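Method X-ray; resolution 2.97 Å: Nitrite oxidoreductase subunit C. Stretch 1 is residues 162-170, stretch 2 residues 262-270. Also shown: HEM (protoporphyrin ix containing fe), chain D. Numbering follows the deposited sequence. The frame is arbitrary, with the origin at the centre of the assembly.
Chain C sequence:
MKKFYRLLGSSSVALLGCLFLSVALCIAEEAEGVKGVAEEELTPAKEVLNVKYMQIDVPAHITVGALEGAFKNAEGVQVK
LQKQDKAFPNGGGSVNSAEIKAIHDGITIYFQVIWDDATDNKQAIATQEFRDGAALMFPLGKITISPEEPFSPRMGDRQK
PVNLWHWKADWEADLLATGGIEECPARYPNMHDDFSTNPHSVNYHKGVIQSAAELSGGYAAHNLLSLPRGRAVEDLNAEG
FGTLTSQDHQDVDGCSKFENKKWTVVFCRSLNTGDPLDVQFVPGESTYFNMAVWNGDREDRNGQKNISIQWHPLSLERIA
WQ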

ATOM      1  N   VAL C 162      40.237  33.723  17.302  1.00 30.83           N
ATOM      2  CA  VAL C 162      40.089  33.342  18.701  1.00 28.30           C
ATOM      3  C   VAL C 162      40.060  31.819  18.798  1.00 28.97           C
ATOM      4  O   VAL C 162      39.641  31.126  17.865  1.00 32.82           O
ATOM      5  CB  VAL C 162      38.804  33.975  19.305  1.00 26.26           C
ATOM      6  CG1 VAL C 162      38.379  33.304  20.605  1.00 32.60           C
ATOM      7  CG2 VAL C 162      38.999  35.464  19.532  1.00 26.77           C
ATOM      8  N   ASN C 163      40.522  31.299  19.934  1.00 28.88           N
ATOM      9  CA  ASN C 163      40.491  29.874  20.238  1.00 26.08           C
ATOM     10  C   ASN C 163      39.336  29.596  21.192  1.00 24.99           C
ATOM     11  O   ASN C 163      39.106  30.353  22.138  1.00 25.69           O
ATOM     12  CB  ASN C 163      41.812  29.416  20.867  1.00 28.37           C
ATOM     13  CG  ASN C 163      42.055  27.921  20.712  1.00 32.88           C
ATOM     14  OD1 ASN C 163      43.148  27.431  20.996  1.00 36.37           O
ATOM     15  ND2 ASN C 163      41.043  27.192  20.259  1.00 31.25           N
ATOM     16  N   LEU C 164      38.614  28.506  20.941  1.00 30.11           N
ATOM     17  CA  LEU C 164      37.447  28.134  21.728  1.00 23.44           C
ATOM     18  C   LEU C 164      37.621  26.729  22.288  1.00 26.38           C
ATOM     19  O   LEU C 164      38.138  25.838  21.607  1.00 27.81           O
ATOM     20  CB  LEU C 164      36.171  28.169  20.869  1.00 23.01           C
ATOM     21  CG  LEU C 164      35.421  29.442  20.459  1.00 22.30           C
ATOM     22  CD1 LEU C 164      34.789  30.118  21.657  1.00 25.87           C
ATOM     23  CD2 LEU C 164      36.308  30.411  19.687  1.00 25.80           C
ATOM     24  N   TRP C 165      37.203  26.542  23.540  1.00 23.25           N
ATOM     25  CA  TRP C 165      37.158  25.231  24.182  1.00 20.65           C
ATOM     26  C   TRP C 165      35.711  24.968  24.576  1.00 24.39           C
ATOM     27  O   TRP C 165      35.213  25.575  25.526  1.00 24.84           O
ATOM     28  CB  TRP C 165      38.056  25.176  25.416  1.00 20.46           C
ATOM     29  CG  TRP C 165      39.505  25.425  25.169  1.00 23.45           C
ATOM     30  CD1 TRP C 165      40.138  25.494  23.963  1.00 25.09           C
ATOM     31  CD2 TRP C 165      40.510  25.637  26.165  1.00 28.61           C
ATOM     32  NE1 TRP C 165      41.478  25.738  24.148  1.00 30.77           N
ATOM     33  CE2 TRP C 165      41.732  25.829  25.491  1.00 30.49           C
ATOM     34  CE3 TRP C 165      40.497  25.683  27.562  1.00 25.15           C
ATOM     35  CZ2 TRP C 165      42.928  26.064  26.167  1.00 27.54           C
ATOM     36  CZ3 TRP C 165      41.683  25.916  28.230  1.00 23.76           C
ATOM     37  CH2 TRP C 165      42.882  26.103  27.533  1.00 26.64           C
ATOM     38  N   HIS C 166      35.040  24.063  23.872  1.00 28.41           N
ATOM     39  CA  HIS C 166      33.622  23.804  24.106  1.00 24.84           C
ATOM     40  C   HIS C 166      33.459  22.468  24.817  1.00 24.19           C
ATOM     41  O   HIS C 166      33.710  21.411  24.229  1.00 22.61           O
ATOM     42  CB  HIS C 166      32.830  23.819  22.801  1.00 22.29           C
ATOM     43  CG  HIS C 166      31.347  23.773  23.001  1.00 18.85           C
ATOM     44  ND1 HIS C 166      30.464  23.508  21.978  1.00 22.47           N
ATOM     45  CD2 HIS C 166      30.595  23.959  24.110  1.00 22.77           C
ATOM     46  CE1 HIS C 166      29.229  23.532  22.449  1.00 26.75           C
ATOM     47  NE2 HIS C 166      29.281  23.804  23.740  1.00 28.76           N
ATOM     48  N   TRP C 167      33.026  22.514  26.075  1.00 22.46           N
ATOM     49  CA  TRP C 167      32.685  21.307  26.811  1.00 28.21           C
ATOM     50  C   TRP C 167      31.242  20.917  26.519  1.00 27.67           C
ATOM     51  O   TRP C 167      30.346  21.767  26.507  1.00 28.24           O
ATOM     52  CB  TRP C 167      32.870  21.503  28.316  1.00 28.15           C
ATOM     53  CG  TRP C 167      32.333  20.353  29.110  1.00 28.43           C
ATOM     54  CD1 TRP C 167      32.920  19.134  29.287  1.00 25.73           C
ATOM     55  CD2 TRP C 167      31.084  20.301  29.810  1.00 21.02           C
ATOM     56  NE1 TRP C 167      32.122  18.332  30.065  1.00 17.67           N
ATOM     57  CE2 TRP C 167      30.986  19.025  30.397  1.00 22.45           C
ATOM     58  CE3 TRP C 167      30.041  21.212  30.003  1.00 21.99           C
ATOM     59  CZ2 TRP C 167      29.890  18.637  31.163  1.00 25.75           C
ATOM     60  CZ3 TRP C 167      28.954  20.825  30.765  1.00 28.40           C
ATOM     61  CH2 TRP C 167      28.887  19.549  31.336  1.00 24.35           C
ATOM     62  N   LYS C 168      31.021  19.626  26.288  1.00 23.61           N
ATOM     63  CA  LYS C 168      29.699  19.099  25.987  1.00 25.38           C
ATOM     64  C   LYS C 168      29.360  17.987  26.969  1.00 26.28           C
ATOM     65  O   LYS C 168      30.139  17.042  27.137  1.00 23.27           O
ATOM     66  CB  LYS C 168      29.632  18.586  24.546  1.00 23.90           C
ATOM     67  CG  LYS C 168      29.842  19.670  23.501  1.00 21.89           C
ATOM     68  CD  LYS C 168      29.726  19.117  22.092  1.00 25.88           C
ATOM     69  CE  LYS C 168      29.910  20.210  21.053  1.00 27.10           C
ATOM     70  NZ  LYS C 168      31.305  20.734  21.039  1.00 30.45           N
ATOM     71  N   ALA C 169      28.196  18.102  27.613  1.00 24.16           N
ATOM     72  CA  ALA C 169      27.791  17.105  28.598  1.00 22.74           C
ATOM     73  C   ALA C 169      27.511  15.759  27.944  1.00 25.74           C
ATOM     74  O   ALA C 169      27.812  14.709  28.521  1.00 27.99           O
ATOM     75  CB  ALA C 169      26.565  17.590  29.370  1.00 23.96           C
ATOM     76  N   ASP C 170      26.923  15.767  26.743  1.00 26.05           N
ATOM     77  CA  ASP C 170      26.645  14.509  26.059  1.00 24.31           C
ATOM     78  C   ASP C 170      27.927  13.777  25.688  1.00 26.27           C
ATOM     79  O   ASP C 170      27.952  12.541  25.668  1.00 28.97           O
ATOM     80  CB  ASP C 170      25.787  14.760  24.817  1.00 27.86           C
ATOM     81  CG  ASP C 170      26.425  15.738  23.849  1.00 31.44           C
ATOM     82  OD1 ASP C 170      27.490  16.300  24.177  1.00 34.59           O
ATOM     83  OD2 ASP C 170      25.856  15.945  22.756  1.00 27.92           O
ATOM     84  N   LYS C 262      24.195  21.349  40.617  1.00 29.57           N
ATOM     85  CA  LYS C 262      25.359  22.160  40.287  1.00 32.43           C
ATOM     86  C   LYS C 262      26.301  21.396  39.365  1.00 28.86           C
ATOM     87  O   LYS C 262      26.490  20.187  39.522  1.00 31.65           O
ATOM     88  CB  LYS C 262      26.110  22.579  41.555  1.00 30.49           C
ATOM     89  CG  LYS C 262      27.539  23.027  41.314  1.00 29.32           C
ATOM     90  CD  LYS C 262      28.183  23.522  42.591  1.00 36.42           C
ATOM     91  CE  LYS C 262      27.706  24.923  42.914  1.00 46.56           C
ATOM     92  NZ  LYS C 262      28.506  25.585  43.976  1.00 46.35           N
ATOM     93  N   TRP C 263      26.879  22.112  38.401  1.00 27.12           N
ATOM     94  CA  TRP C 263      27.869  21.566  37.483  1.00 27.80           C
ATOM     95  C   TRP C 263      29.265  21.987  37.923  1.00 28.63           C
ATOM     96  O   TRP C 263      29.476  23.127  38.345  1.00 26.67           O
ATOM     97  CB  TRP C 263      27.631  22.041  36.049  1.00 23.52           C
ATOM     98  CG  TRP C 263      26.649  21.222  35.277  1.00 19.85           C
ATOM     99  CD1 TRP C 263      25.374  21.572  34.947  1.00 27.58           C
ATOM    100  CD2 TRP C 263      26.862  19.915  34.727  1.00 20.48           C
ATOM    101  NE1 TRP C 263      24.777  20.564  34.230  1.00 30.73           N
ATOM    102  CE2 TRP C 263      25.669  19.535  34.081  1.00 26.30           C
ATOM    103  CE3 TRP C 263      27.943  19.027  34.722  1.00 24.28           C
ATOM    104  CZ2 TRP C 263      25.526  18.308  33.437  1.00 30.12           C
ATOM    105  CZ3 TRP C 263      27.799  17.810  34.080  1.00 25.19           C
ATOM    106  CH2 TRP C 263      26.600  17.462  33.446  1.00 26.07           C
ATOM    107  N   THR C 264      30.217  21.064  37.817  1.00 23.99           N
ATOM    108  CA  THR C 264      31.629  21.372  38.012  1.00 22.56           C
ATOM    109  C   THR C 264      32.385  20.774  36.835  1.00 24.24           C
ATOM    110  O   THR C 264      32.439  19.549  36.686  1.00 25.29           O
ATOM    111  CB  THR C 264      32.159  20.833  39.341  1.00 23.92           C
ATOM    112  OG1 THR C 264      31.360  21.342  40.416  1.00 24.65           O
ATOM    113  CG2 THR C 264      33.599  21.279  39.549  1.00 21.88           C
ATOM    114  N   VAL C 265      32.966  21.634  36.006  1.00 22.52           N
ATOM    115  CA  VAL C 265      33.702  21.214  34.822  1.00 28.04           C
ATOM    116  C   VAL C 265      35.106  21.784  34.910  1.00 22.99           C
ATOM    117  O   VAL C 265      35.294  22.943  35.297  1.00 27.23           O
ATOM    118  CB  VAL C 265      33.004  21.692  33.530  1.00 28.92           C
ATOM    119  CG1 VAL C 265      33.810  21.304  32.296  1.00 22.01           C
ATOM    120  CG2 VAL C 265      31.586  21.147  33.452  1.00 24.35           C
ATOM    121  N   VAL C 266      36.096  20.969  34.556  1.00 18.65           N
ATOM    122  CA  VAL C 266      37.472  21.433  34.467  1.00 23.57           C
ATOM    123  C   VAL C 266      37.986  21.169  33.060  1.00 25.57           C
ATOM    124  O   VAL C 266      37.721  20.114  32.471  1.00 27.18           O
ATOM    125  CB  VAL C 266      38.398  20.805  35.537  1.00 27.81           C
ATOM    126  CG1 VAL C 266      37.718  20.791  36.896  1.00 28.16           C
ATOM    127  CG2 VAL C 266      38.846  19.414  35.146  1.00 26.13           C
ATOM    128  N   PHE C 267      38.707  22.143  32.523  1.00 29.48           N
ATOM    129  CA  PHE C 267      39.305  22.054  31.200  1.00 24.74           C
ATOM    130  C   PHE C 267      40.782  21.722  31.352  1.00 24.76           C
ATOM    131  O   PHE C 267      41.457  22.246  32.242  1.00 31.81           O
ATOM    132  CB  PHE C 267      39.138  23.364  30.428  1.00 23.08           C
ATOM    133  CG  PHE C 267      37.714  23.686  30.067  1.00 19.48           C
ATOM    134  CD1 PHE C 267      37.189  23.308  28.841  1.00 15.56           C
ATOM    135  CD2 PHE C 267      36.902  24.373  30.954  1.00 25.02           C
ATOM    136  CE1 PHE C 267      35.878  23.611  28.509  1.00 17.52           C
ATOM    137  CE2 PHE C 267      35.593  24.678  30.627  1.00 22.84           C
ATOM    138  CZ  PHE C 267      35.082  24.296  29.404  1.00 21.96           C
ATOM    139  N   CYS C 268      41.280  20.850  30.481  1.00 26.25           N
ATOM    140  CA  CYS C 268      42.658  20.391  30.554  1.00 31.00           C
ATOM    141  C   CYS C 268      43.299  20.533  29.183  1.00 24.96           C
ATOM    142  O   CYS C 268      42.763  20.040  28.186  1.00 27.79           O
ATOM    143  CB  CYS C 268      42.718  18.938  31.040  1.00 25.56           C
ATOM    144  SG  CYS C 268      44.371  18.227  31.149  1.00 66.43           S
ATOM    145  N   ARG C 269      44.452  21.199  29.147  1.00 17.71           N
ATOM    146  CA  ARG C 269      45.205  21.423  27.923  1.00 22.37           C
ATOM    147  C   ARG C 269      46.658  21.663  28.298  1.00 25.50           C
ATOM    148  O   ARG C 269      46.950  22.207  29.365  1.00 22.24           O
ATOM    149  CB  ARG C 269      44.659  22.640  27.159  1.00 29.52           C
ATOM    150  CG  ARG C 269      44.526  22.506  25.643  1.00 29.93           C
ATOM    151  CD  ARG C 269      45.825  22.748  24.878  1.00 30.01           C
ATOM    152  NE  ARG C 269      46.545  23.965  25.257  1.00 29.55           N
ATOM    153  CZ  ARG C 269      46.369  25.158  24.695  1.00 29.89           C
ATOM    154  NH1 ARG C 269      47.090  26.194  25.105  1.00 27.68           N
ATOM    155  NH2 ARG C 269      45.473  25.323  23.732  1.00 26.60           N
ATOM    156  N   SER C 270      47.561  21.244  27.419  1.00 32.18           N
ATOM    157  CA  SER C 270      48.970  21.544  27.617  1.00 24.31           C
ATOM    158  C   SER C 270      49.199  23.041  27.449  1.00 30.83           C
ATOM    159  O   SER C 270      48.492  23.715  26.693  1.00 30.51           O
ATOM    160  CB  SER C 270      49.834  20.757  26.634  1.00 23.99           C
ATOM    161  OG  SER C 270      49.798  19.372  26.933  1.00 42.55           O
TER
HETATM  162  CHA HEM D 401      28.093  29.611  18.902  1.00 25.22           C
HETATM  163  CHB HEM D 401      26.755  34.297  18.906  1.00 30.31           C
HETATM  164  CHC HEM D 401      29.763  34.980  22.662  1.00 24.62           C
HETATM  165  CHD HEM D 401      31.242  30.318  22.552  1.00 27.46           C
HETATM  166  C1A HEM D 401      27.545  30.822  18.517  1.00 30.54           C
HETATM  167  C2A HEM D 401      26.846  31.085  17.277  1.00 33.69           C
HETATM  168  C3A HEM D 401      26.465  32.373  17.275  1.00 26.70           C
HETATM  169  C4A HEM D 401      26.926  32.984  18.507  1.00 27.72           C
HETATM  170  CMA HEM D 401      25.680  33.111  16.167  1.00 29.36           C
HETATM  171  CAA HEM D 401      26.576  30.015  16.193  1.00 29.06           C
HETATM  172  CBA HEM D 401      27.304  30.347  14.898  1.00 22.25           C
HETATM  173  CGA HEM D 401      28.662  29.705  14.914  1.00 23.66           C
HETATM  174  O1A HEM D 401      29.624  30.324  14.391  1.00 32.01           O
HETATM  175  O2A HEM D 401      28.777  28.581  15.465  1.00 27.35           O
HETATM  176  C1B HEM D 401      27.403  34.893  19.970  1.00 30.00           C
HETATM  177  C2B HEM D 401      27.164  36.220  20.502  1.00 22.82           C
HETATM  178  C3B HEM D 401      28.003  36.416  21.541  1.00 25.45           C
HETATM  179  C4B HEM D 401      28.788  35.204  21.706  1.00 29.01           C
HETATM  180  CMB HEM D 401      26.122  37.188  19.900  1.00 25.99           C
HETATM  181  CAB HEM D 401      28.166  37.645  22.475  1.00 29.99           C
HETATM  182  CBB HEM D 401      27.329  38.688  22.517  1.00 32.44           C
HETATM  183  C1C HEM D 401      30.369  33.778  22.989  1.00 29.02           C
HETATM  184  C2C HEM D 401      31.206  33.542  24.153  1.00 25.63           C
HETATM  185  C3C HEM D 401      31.607  32.267  24.132  1.00 28.22           C
HETATM  186  C4C HEM D 401      31.059  31.635  22.945  1.00 25.10           C
HETATM  187  CMC HEM D 401      31.557  34.583  25.240  1.00 27.69           C
HETATM  188  CAC HEM D 401      32.512  31.584  25.183  1.00 25.58           C
HETATM  189  CBC HEM D 401      33.607  30.910  24.826  1.00 21.92           C
HETATM  190  C1D HEM D 401      30.440  29.696  21.610  1.00 31.68           C
HETATM  191  C2D HEM D 401      30.279  28.267  21.409  1.00 25.36           C
HETATM  192  C3D HEM D 401      29.415  28.077  20.412  1.00 20.99           C
HETATM  193  C4D HEM D 401      28.987  29.377  19.929  1.00 25.96           C
HETATM  194  CMD HEM D 401      30.979  27.140  22.198  1.00 28.45           C
HETATM  195  CAD HEM D 401      28.965  26.702  19.874  1.00 21.64           C
HETATM  196  CBD HEM D 401      27.617  26.306  20.463  1.00 28.68           C
HETATM  197  CGD HEM D 401      27.309  24.875  20.104  1.00 24.39           C
HETATM  198  O1D HEM D 401      26.280  24.342  20.590  1.00 19.57           O
HETATM  199  O2D HEM D 401      28.092  24.256  19.340  1.00 31.45           O
HETATM  200  NA  HEM D 401      27.576  32.005  19.229  1.00 30.15           N
HETATM  201  NB  HEM D 401      28.394  34.311  20.729  1.00 31.56           N
HETATM  202  NC  HEM D 401      30.301  32.593  22.267  1.00 30.14           N
HETATM  203  ND  HEM D 401      29.628  30.347  20.686  1.00 33.42           N
HETATM  204 FE   HEM D 401      29.029  32.419  20.490  1.00 49.37          FE

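What joins two strands that share no hydrogen bond? Their axes come no nearer than 9.1 Å and run at 136° to each other, so side chains must fill the gap. The alternation of each strand brings Asn163, Trp165 and Trp167 to face Trp263, Val265, Phe267 and Arg269, and Ala169 also points toward the second stretch; the contact is largely apolar and buries 474 Å².

How does Trp167 reach so many partners? With chi1 at 171° (t) and chi2 at 77°, its flat ring extends along the other strand. Val265, also t at chi1, lays CG2 3.5 Å from the centroid of the Trp167 six-membered ring, directly along the ring normal, a CH-pi contact that suits a compact branched side chain. The far edge of the same indole meets the face of Trp263, with Trp167 CH2 3.4 Å from Trp263 CZ3 and the planes at 66°. Trp263, m at chi1, also has its CH2 4.1 Å from Ala169 CB, a small methyl that adds contact with little bulk.

Where does Phe267 fit? With its m rotamer (chi1 -67°), the ring lies against the backbone of Trp165 and the CB of Trp167: Phe267 CE1 lies 3.7 Å from Trp167 CB and 3.6 Å from the backbone Trp165 O. Trp165, m with chi2 near -11°, brings its CE3 within 3.9 Å of Phe267 CB.

Why does an arginine suit the end of an apolar contact? Arg269 has an off-rotamer chi1 (-138°), then bends through m at chi2 and chi3, so its guanidinium turns a face to the rim of the Trp165 indole, NH2 lying 3.6 Å from Trp165 CZ2. The bend also serves its polar atoms: Arg269 NE donates a very short 2.4 Å hydrogen bond to Ser270 O, while NH1 is also satisfied elsewhere in the structure.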